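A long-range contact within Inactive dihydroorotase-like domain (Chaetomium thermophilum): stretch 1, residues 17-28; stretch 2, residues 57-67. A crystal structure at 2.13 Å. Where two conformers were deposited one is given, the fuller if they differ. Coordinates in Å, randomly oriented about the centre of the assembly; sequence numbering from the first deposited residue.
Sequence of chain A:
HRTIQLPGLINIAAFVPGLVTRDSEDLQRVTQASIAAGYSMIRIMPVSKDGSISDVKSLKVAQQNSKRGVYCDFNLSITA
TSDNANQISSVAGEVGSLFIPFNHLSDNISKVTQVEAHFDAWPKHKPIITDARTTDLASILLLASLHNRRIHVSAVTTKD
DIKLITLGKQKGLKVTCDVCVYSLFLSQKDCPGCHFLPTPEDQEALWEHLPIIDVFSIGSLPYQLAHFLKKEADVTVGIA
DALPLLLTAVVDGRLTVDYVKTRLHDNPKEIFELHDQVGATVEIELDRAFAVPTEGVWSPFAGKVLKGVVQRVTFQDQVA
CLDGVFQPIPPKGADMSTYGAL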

ATOM      1  N   PRO A  17      -1.561  -8.794   9.242  1.00 36.46           N
ATOM      2  CA  PRO A  17      -0.753  -9.801   9.955  1.00 38.55           C
ATOM      3  C   PRO A  17      -1.271 -11.226   9.835  1.00 41.12           C
ATOM      4  O   PRO A  17      -0.509 -12.122   9.452  1.00 41.31           O
ATOM      5  CB  PRO A  17      -0.793  -9.293  11.403  1.00 39.31           C
ATOM      6  CG  PRO A  17      -0.912  -7.822  11.273  1.00 39.82           C
ATOM      7  CD  PRO A  17      -1.744  -7.570  10.037  1.00 40.09           C
ATOM      8  N   GLY A  18      -2.540 -11.468  10.160  1.00 42.24           N
ATOM      9  CA  GLY A  18      -3.087 -12.811  10.117  1.00 42.88           C
ATOM     10  C   GLY A  18      -3.798 -13.122   8.817  1.00 42.96           C
ATOM     11  O   GLY A  18      -4.830 -13.801   8.810  1.00 42.86           O
ATOM     12  N   LEU A  19      -3.246 -12.633   7.705  1.00 38.86           N
ATOM     13  CA  LEU A  19      -3.873 -12.852   6.405  1.00 41.38           C
ATOM     14  C   LEU A  19      -4.061 -14.338   6.117  1.00 43.34           C
ATOM     15  O   LEU A  19      -5.126 -14.759   5.649  1.00 44.38           O
ATOM     16  CB  LEU A  19      -3.032 -12.204   5.305  1.00 38.60           C
ATOM     17  CG  LEU A  19      -3.542 -12.379   3.874  1.00 40.61           C
ATOM     18  CD1 LEU A  19      -4.900 -11.717   3.701  1.00 35.53           C
ATOM     19  CD2 LEU A  19      -2.537 -11.820   2.882  1.00 39.49           C
ATOM     20  N   VAL A  20      -3.035 -15.143   6.377  1.00 44.82           N
ATOM     21  CA  VAL A  20      -3.055 -16.565   6.062  1.00 46.29           C
ATOM     22  C   VAL A  20      -3.234 -17.409   7.324  1.00 44.86           C
ATOM     23  O   VAL A  20      -2.963 -18.609   7.310  1.00 44.42           O
ATOM     24  CB  VAL A  20      -1.797 -16.983   5.281  1.00 45.60           C
ATOM     25  CG1 VAL A  20      -1.839 -16.405   3.874  1.00 41.53           C
ATOM     26  CG2 VAL A  20      -0.528 -16.544   6.010  1.00 44.26           C
ATOM     27  N   THR A  21      -3.680 -16.796   8.417  1.00 45.01           N
ATOM     28  CA  THR A  21      -4.063 -17.547   9.603  1.00 46.20           C
ATOM     29  C   THR A  21      -5.503 -18.023   9.472  1.00 49.04           C
ATOM     30  O   THR A  21      -6.378 -17.287   9.006  1.00 46.89           O
ATOM     31  CB  THR A  21      -3.912 -16.689  10.861  1.00 47.32           C
ATOM     32  OG1 THR A  21      -2.547 -16.282  11.006  1.00 45.36           O
ATOM     33  CG2 THR A  21      -4.343 -17.465  12.108  1.00 42.66           C
ATOM     34  N   ARG A  22      -5.743 -19.263   9.888  1.00 51.47           N
ATOM     35  CA  ARG A  22      -7.082 -19.832   9.833  1.00 52.37           C
ATOM     36  C   ARG A  22      -8.026 -19.054  10.741  1.00 50.39           C
ATOM     37  O   ARG A  22      -7.727 -18.819  11.915  1.00 50.33           O
ATOM     38  CB  ARG A  22      -7.036 -21.302  10.250  1.00 56.08           C
ATOM     39  CG  ARG A  22      -8.375 -22.035  10.194  1.00 64.43           C
ATOM     40  CD  ARG A  22      -8.334 -23.284  11.067  1.00 68.43           C
ATOM     41  NE  ARG A  22      -8.333 -22.946  12.492  1.00 70.63           N
ATOM     42  CZ  ARG A  22      -9.316 -23.213  13.352  1.00 74.89           C
ATOM     43  NH1 ARG A  22     -10.415 -23.850  12.967  1.00 71.62           N
ATOM     44  NH2 ARG A  22      -9.195 -22.845  14.621  1.00 75.25           N
ATOM     45  N   ASP A  23      -9.172 -18.651  10.189  1.00 52.23           N
ATOM     46  CA  ASP A  23     -10.228 -17.997  10.964  1.00 53.93           C
ATOM     47  C   ASP A  23      -9.716 -16.745  11.667  1.00 51.96           C
ATOM     48  O   ASP A  23      -9.999 -16.511  12.843  1.00 53.13           O
ATOM     49  CB  ASP A  23     -10.835 -18.967  11.974  1.00 55.38           C
ATOM     50  CG  ASP A  23     -11.546 -20.114  11.307  1.00 60.25           C
ATOM     51  OD1 ASP A  23     -12.231 -19.862  10.293  1.00 59.73           O
ATOM     52  OD2 ASP A  23     -11.409 -21.261  11.778  1.00 65.52           O
ATOM     53  N   SER A  24      -8.961 -15.929  10.943  1.00 49.15           N
ATOM     54  CA  SER A  24      -8.416 -14.707  11.509  1.00 47.67           C
ATOM     55  C   SER A  24      -9.310 -13.521  11.175  1.00 45.82           C
ATOM     56  O   SER A  24      -9.737 -13.357  10.028  1.00 44.49           O
ATOM     57  CB  SER A  24      -7.005 -14.452  10.992  1.00 45.04           C
ATOM     58  OG  SER A  24      -6.429 -13.362  11.689  1.00 45.55           O
ATOM     59  N   GLU A  25      -9.582 -12.696  12.184  1.00 46.59           N
ATOM     60  CA  GLU A  25     -10.368 -11.485  11.997  0.57 47.72           C
ATOM     61  C   GLU A  25      -9.558 -10.343  11.393  1.00 44.29           C
ATOM     62  O   GLU A  25     -10.135  -9.294  11.090  1.00 43.16           O
ATOM     63  CB  GLU A  25     -10.956 -11.040  13.339  0.57 47.10           C
ATOM     64  CG  GLU A  25     -12.455 -10.746  13.315  0.57 48.35           C
ATOM     65  CD  GLU A  25     -13.103 -10.918  14.679  0.57 48.61           C
ATOM     66  OE1 GLU A  25     -12.559 -11.679  15.507  0.57 49.62           O
ATOM     67  OE2 GLU A  25     -14.155 -10.291  14.926  0.57 46.68           O
ATOM     68  N   ASP A  26      -8.247 -10.529  11.207  1.00 43.98           N
ATOM     69  CA  ASP A  26      -7.368  -9.438  10.791  1.00 42.95           C
ATOM     70  C   ASP A  26      -7.853  -8.762   9.512  1.00 39.61           C
ATOM     71  O   ASP A  26      -7.973  -7.535   9.457  1.00 41.88           O
ATOM     72  CB  ASP A  26      -5.943  -9.963  10.605  1.00 43.52           C
ATOM     73  CG  ASP A  26      -5.241 -10.245  11.924  1.00 44.21           C
ATOM     74  OD1 ASP A  26      -5.896 -10.157  12.985  1.00 44.71           O
ATOM     75  OD2 ASP A  26      -4.028 -10.548  11.894  1.00 45.28           O
ATOM     76  N   LEU A  27      -8.114  -9.544   8.462  1.00 37.54           N
ATOM     77  CA  LEU A  27      -8.515  -8.946   7.192  1.00 38.80           C
ATOM     78  C   LEU A  27      -9.754  -8.075   7.366  1.00 43.04           C
ATOM     79  O   LEU A  27      -9.781  -6.918   6.929  1.00 37.05           O
ATOM     80  CB  LEU A  27      -8.759 -10.032   6.141  1.00 37.73           C
ATOM     81  CG  LEU A  27      -9.249  -9.526   4.778  1.00 40.63           C
ATOM     82  CD1 LEU A  27      -8.334  -8.447   4.215  1.00 39.56           C
ATOM     83  CD2 LEU A  27      -9.367 -10.674   3.796  1.00 43.95           C
ATOM     84  N   GLN A  28     -10.795  -8.614   8.010  1.00 42.98           N
ATOM     85  CA  GLN A  28     -12.002  -7.828   8.260  1.00 41.03           C
ATOM     86  C   GLN A  28     -11.672  -6.521   8.965  1.00 40.03           C
ATOM     87  O   GLN A  28     -12.073  -5.441   8.519  1.00 37.70           O
ATOM     88  CB  GLN A  28     -13.001  -8.627   9.100  1.00 42.62           C
ATOM     89  CG  GLN A  28     -14.116  -7.756   9.702  1.00 45.03           C
ATOM     90  CD  GLN A  28     -15.216  -8.561  10.362  1.00 43.68           C
ATOM     91  OE1 GLN A  28     -15.333  -8.581  11.587  1.00 44.13           O
ATOM     92  NE2 GLN A  28     -16.040  -9.215   9.551  1.00 43.95           N
ATOM     93  N   LYS A  57      -3.068 -23.327  -1.724  1.00 48.80           N
ATOM     94  CA  LYS A  57      -3.578 -23.471  -0.363  1.00 49.79           C
ATOM     95  C   LYS A  57      -3.622 -22.127   0.353  1.00 46.92           C
ATOM     96  O   LYS A  57      -4.622 -21.792   1.000  1.00 43.54           O
ATOM     97  CB  LYS A  57      -2.713 -24.472   0.409  1.00 49.64           C
ATOM     98  CG  LYS A  57      -2.828 -24.409   1.935  1.00 52.46           C
ATOM     99  CD  LYS A  57      -4.205 -24.818   2.429  1.00 55.02           C
ATOM    100  CE  LYS A  57      -4.344 -24.584   3.926  1.00 56.75           C
ATOM    101  NZ  LYS A  57      -5.738 -24.793   4.408  1.00 58.31           N
ATOM    102  N   SER A  58      -2.546 -21.346   0.249  1.00 46.53           N
ATOM    103  CA  SER A  58      -2.473 -20.073   0.961  1.00 44.68           C
ATOM    104  C   SER A  58      -3.542 -19.106   0.473  1.00 40.13           C
ATOM    105  O   SER A  58      -4.185 -18.417   1.274  1.00 41.76           O
ATOM    106  CB  SER A  58      -1.086 -19.458   0.788  1.00 42.77           C
ATOM    107  OG  SER A  58      -0.180 -19.971   1.747  1.00 47.08           O
ATOM    108  N   LEU A  59      -3.728 -19.025  -0.843  1.00 38.32           N
ATOM    109  CA  LEU A  59      -4.762 -18.156  -1.392  1.00 43.32           C
ATOM    110  C   LEU A  59      -6.120 -18.450  -0.770  1.00 44.99           C
ATOM    111  O   LEU A  59      -6.861 -17.526  -0.414  1.00 44.31           O
ATOM    112  CB  LEU A  59      -4.821 -18.326  -2.909  1.00 40.34           C
ATOM    113  CG  LEU A  59      -5.805 -17.440  -3.665  1.00 43.32           C
ATOM    114  CD1 LEU A  59      -5.515 -15.954  -3.473  1.00 41.95           C
ATOM    115  CD2 LEU A  59      -5.742 -17.793  -5.125  1.00 43.35           C
ATOM    116  N   LYS A  60      -6.460 -19.734  -0.620  1.00 45.47           N
ATOM    117  CA  LYS A  60      -7.797 -20.099  -0.158  1.00 47.77           C
ATOM    118  C   LYS A  60      -8.015 -19.707   1.297  1.00 44.92           C
ATOM    119  O   LYS A  60      -9.118 -19.289   1.671  1.00 48.79           O
ATOM    120  CB  LYS A  60      -8.033 -21.598  -0.351  1.00 51.06           C
ATOM    121  CG  LYS A  60      -8.903 -21.919  -1.554  1.00 56.01           C
ATOM    122  CD  LYS A  60      -9.244 -23.401  -1.639  1.00 63.78           C
ATOM    123  CE  LYS A  60     -10.687 -23.610  -2.084  1.00 67.71           C
ATOM    124  NZ  LYS A  60     -11.025 -22.847  -3.323  1.00 67.69           N
ATOM    125  N   VAL A  61      -6.989 -19.843   2.138  1.00 43.39           N
ATOM    126  CA  VAL A  61      -7.119 -19.407   3.525  1.00 43.20           C
ATOM    127  C   VAL A  61      -7.406 -17.913   3.576  1.00 47.97           C
ATOM    128  O   VAL A  61      -8.288 -17.458   4.315  1.00 45.59           O
ATOM    129  CB  VAL A  61      -5.854 -19.768   4.327  1.00 44.34           C
ATOM    130  CG1 VAL A  61      -5.996 -19.326   5.780  1.00 46.91           C
ATOM    131  CG2 VAL A  61      -5.585 -21.268   4.257  1.00 47.96           C
ATOM    132  N   ALA A  62      -6.670 -17.126   2.789  1.00 45.07           N
ATOM    133  CA  ALA A  62      -6.937 -15.694   2.720  1.00 47.34           C
ATOM    134  C   ALA A  62      -8.352 -15.430   2.222  1.00 43.22           C
ATOM    135  O   ALA A  62      -9.050 -14.555   2.747  1.00 44.64           O
ATOM    136  CB  ALA A  62      -5.913 -15.014   1.812  1.00 41.63           C
ATOM    137  N   GLN A  63      -8.797 -16.191   1.219  1.00 45.58           N
ATOM    138  CA  GLN A  63     -10.134 -15.993   0.672  1.00 47.39           C
ATOM    139  C   GLN A  63     -11.206 -16.319   1.703  1.00 49.36           C
ATOM    140  O   GLN A  63     -12.201 -15.595   1.827  1.00 49.52           O
ATOM    141  CB  GLN A  63     -10.314 -16.850  -0.580  1.00 44.60           C
ATOM    142  CG  GLN A  63      -9.498 -16.376  -1.771  1.00 42.44           C
ATOM    143  CD  GLN A  63      -9.506 -17.359  -2.926  1.00 38.67           C
ATOM    144  OE1 GLN A  63      -9.624 -18.569  -2.728  1.00 45.66           O
ATOM    145  NE2 GLN A  63      -9.381 -16.840  -4.140  1.00 35.17           N
ATOM    146  N   GLN A  64     -11.022 -17.407   2.456  1.00 46.72           N
ATOM    147  CA  GLN A  64     -11.990 -17.760   3.490  1.00 52.39           C
ATOM    148  C   GLN A  64     -12.111 -16.654   4.530  1.00 50.55           C
ATOM    149  O   GLN A  64     -13.216 -16.340   4.988  1.00 48.87           O
ATOM    150  CB  GLN A  64     -11.595 -19.078   4.161  1.00 54.64           C
ATOM    151  CG  GLN A  64     -12.612 -20.195   3.975  1.00 60.25           C
ATOM    152  CD  GLN A  64     -12.810 -20.574   2.519  1.00 66.92           C
ATOM    153  OE1 GLN A  64     -13.940 -20.688   2.043  1.00 69.15           O
ATOM    154  NE2 GLN A  64     -11.706 -20.780   1.804  1.00 61.54           N
ATOM    155  N   ASN A  65     -10.985 -16.047   4.915  1.00 48.61           N
ATOM    156  CA  ASN A  65     -11.008 -14.991   5.919  1.00 47.48           C
ATOM    157  C   ASN A  65     -11.796 -13.766   5.475  1.00 45.32           C
ATOM    158  O   ASN A  65     -12.082 -12.901   6.309  1.00 45.22           O
ATOM    159  CB  ASN A  65      -9.578 -14.596   6.280  1.00 48.87           C
ATOM    160  CG  ASN A  65      -8.901 -15.624   7.160  1.00 47.70           C
ATOM    161  OD1 ASN A  65      -9.542 -16.247   8.006  1.00 48.96           O
ATOM    162  ND2 ASN A  65      -7.602 -15.814   6.963  1.00 46.96           N
ATOM    163  N   SER A  66     -12.152 -13.667   4.194  1.00 46.76           N
ATOM    164  CA  SER A  66     -13.005 -12.592   3.707  1.00 45.26           C
ATOM    165  C   SER A  66     -14.485 -12.945   3.749  1.00 48.14           C
ATOM    166  O   SER A  66     -15.325 -12.054   3.584  1.00 43.25           O
ATOM    167  CB  SER A  66     -12.634 -12.230   2.268  1.00 46.04           C
ATOM    168  OG  SER A  66     -13.165 -13.179   1.357  1.00 49.20           O
ATOM    169  N   LYS A  67     -14.824 -14.217   3.970  1.00 49.83           N
ATOM    170  CA  LYS A  67     -16.210 -14.652   3.850  1.00 48.58           C
ATOM    171  C   LYS A  67     -17.070 -14.135   4.995  1.00 46.85           C
ATOM    172  O   LYS A  67     -18.282 -13.968   4.826  1.00 47.46           O
ATOM    173  CB  LYS A  67     -16.267 -16.178   3.776  1.00 51.49           C
ATOM    174  CG  LYS A  67     -15.619 -16.746   2.524  1.00 54.15           C
ATOM    175  CD  LYS A  67     -16.428 -16.424   1.264  1.00 58.44           C
ATOM    176  CE  LYS A  67     -15.547 -16.196   0.042  1.00 59.85           C
ATOM    177  NZ  LYS A  67     -15.885 -17.124  -1.074  1.00 67.75           N
TER

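A loop can be docked beside a helix in part by one side-chain amide that bonds several of its backbone groups, and N65 is a clear example. Its CA-to-CB bond points toward the loop, and the carboxamide works at both ends. N65 ND2 donates to L19 O at 3.0 Å and to T21 O at 2.8 Å, while N65 OD1 accepts from S24 N at 3.0 Å. Because every partner is a main-chain atom, the amide reads the path of the loop rather than its side chains, spanning the two successive turns, type I from G18 to T21 and type II from T21 to S24.

Backbone packing supports this polar centre. L19 O, already bonded to N65, also receives a CA-H...O contact from A62 CA at 3.6 Å, a weak contact that accompanies the close approach of the loop to the helix.

Van der Waals contacts add to the polar ones. L19 CD1 and A62 CB form an apolar side-chain pair at 3.9 Å, the methyl V61 CG1 lies 3.5 Å from the carbonyl oxygen V20 O, and L27 CD2 approaches S66 CB, carbon to carbon, at 3.9 Å.

Two bonds within the first stretch link the loop to D26, in the helix that follows. G18 N donates to D26 OD2 at a very short 2.5 Å, and D26 N makes a weak capping bond to S24 OG at 3.4 Å.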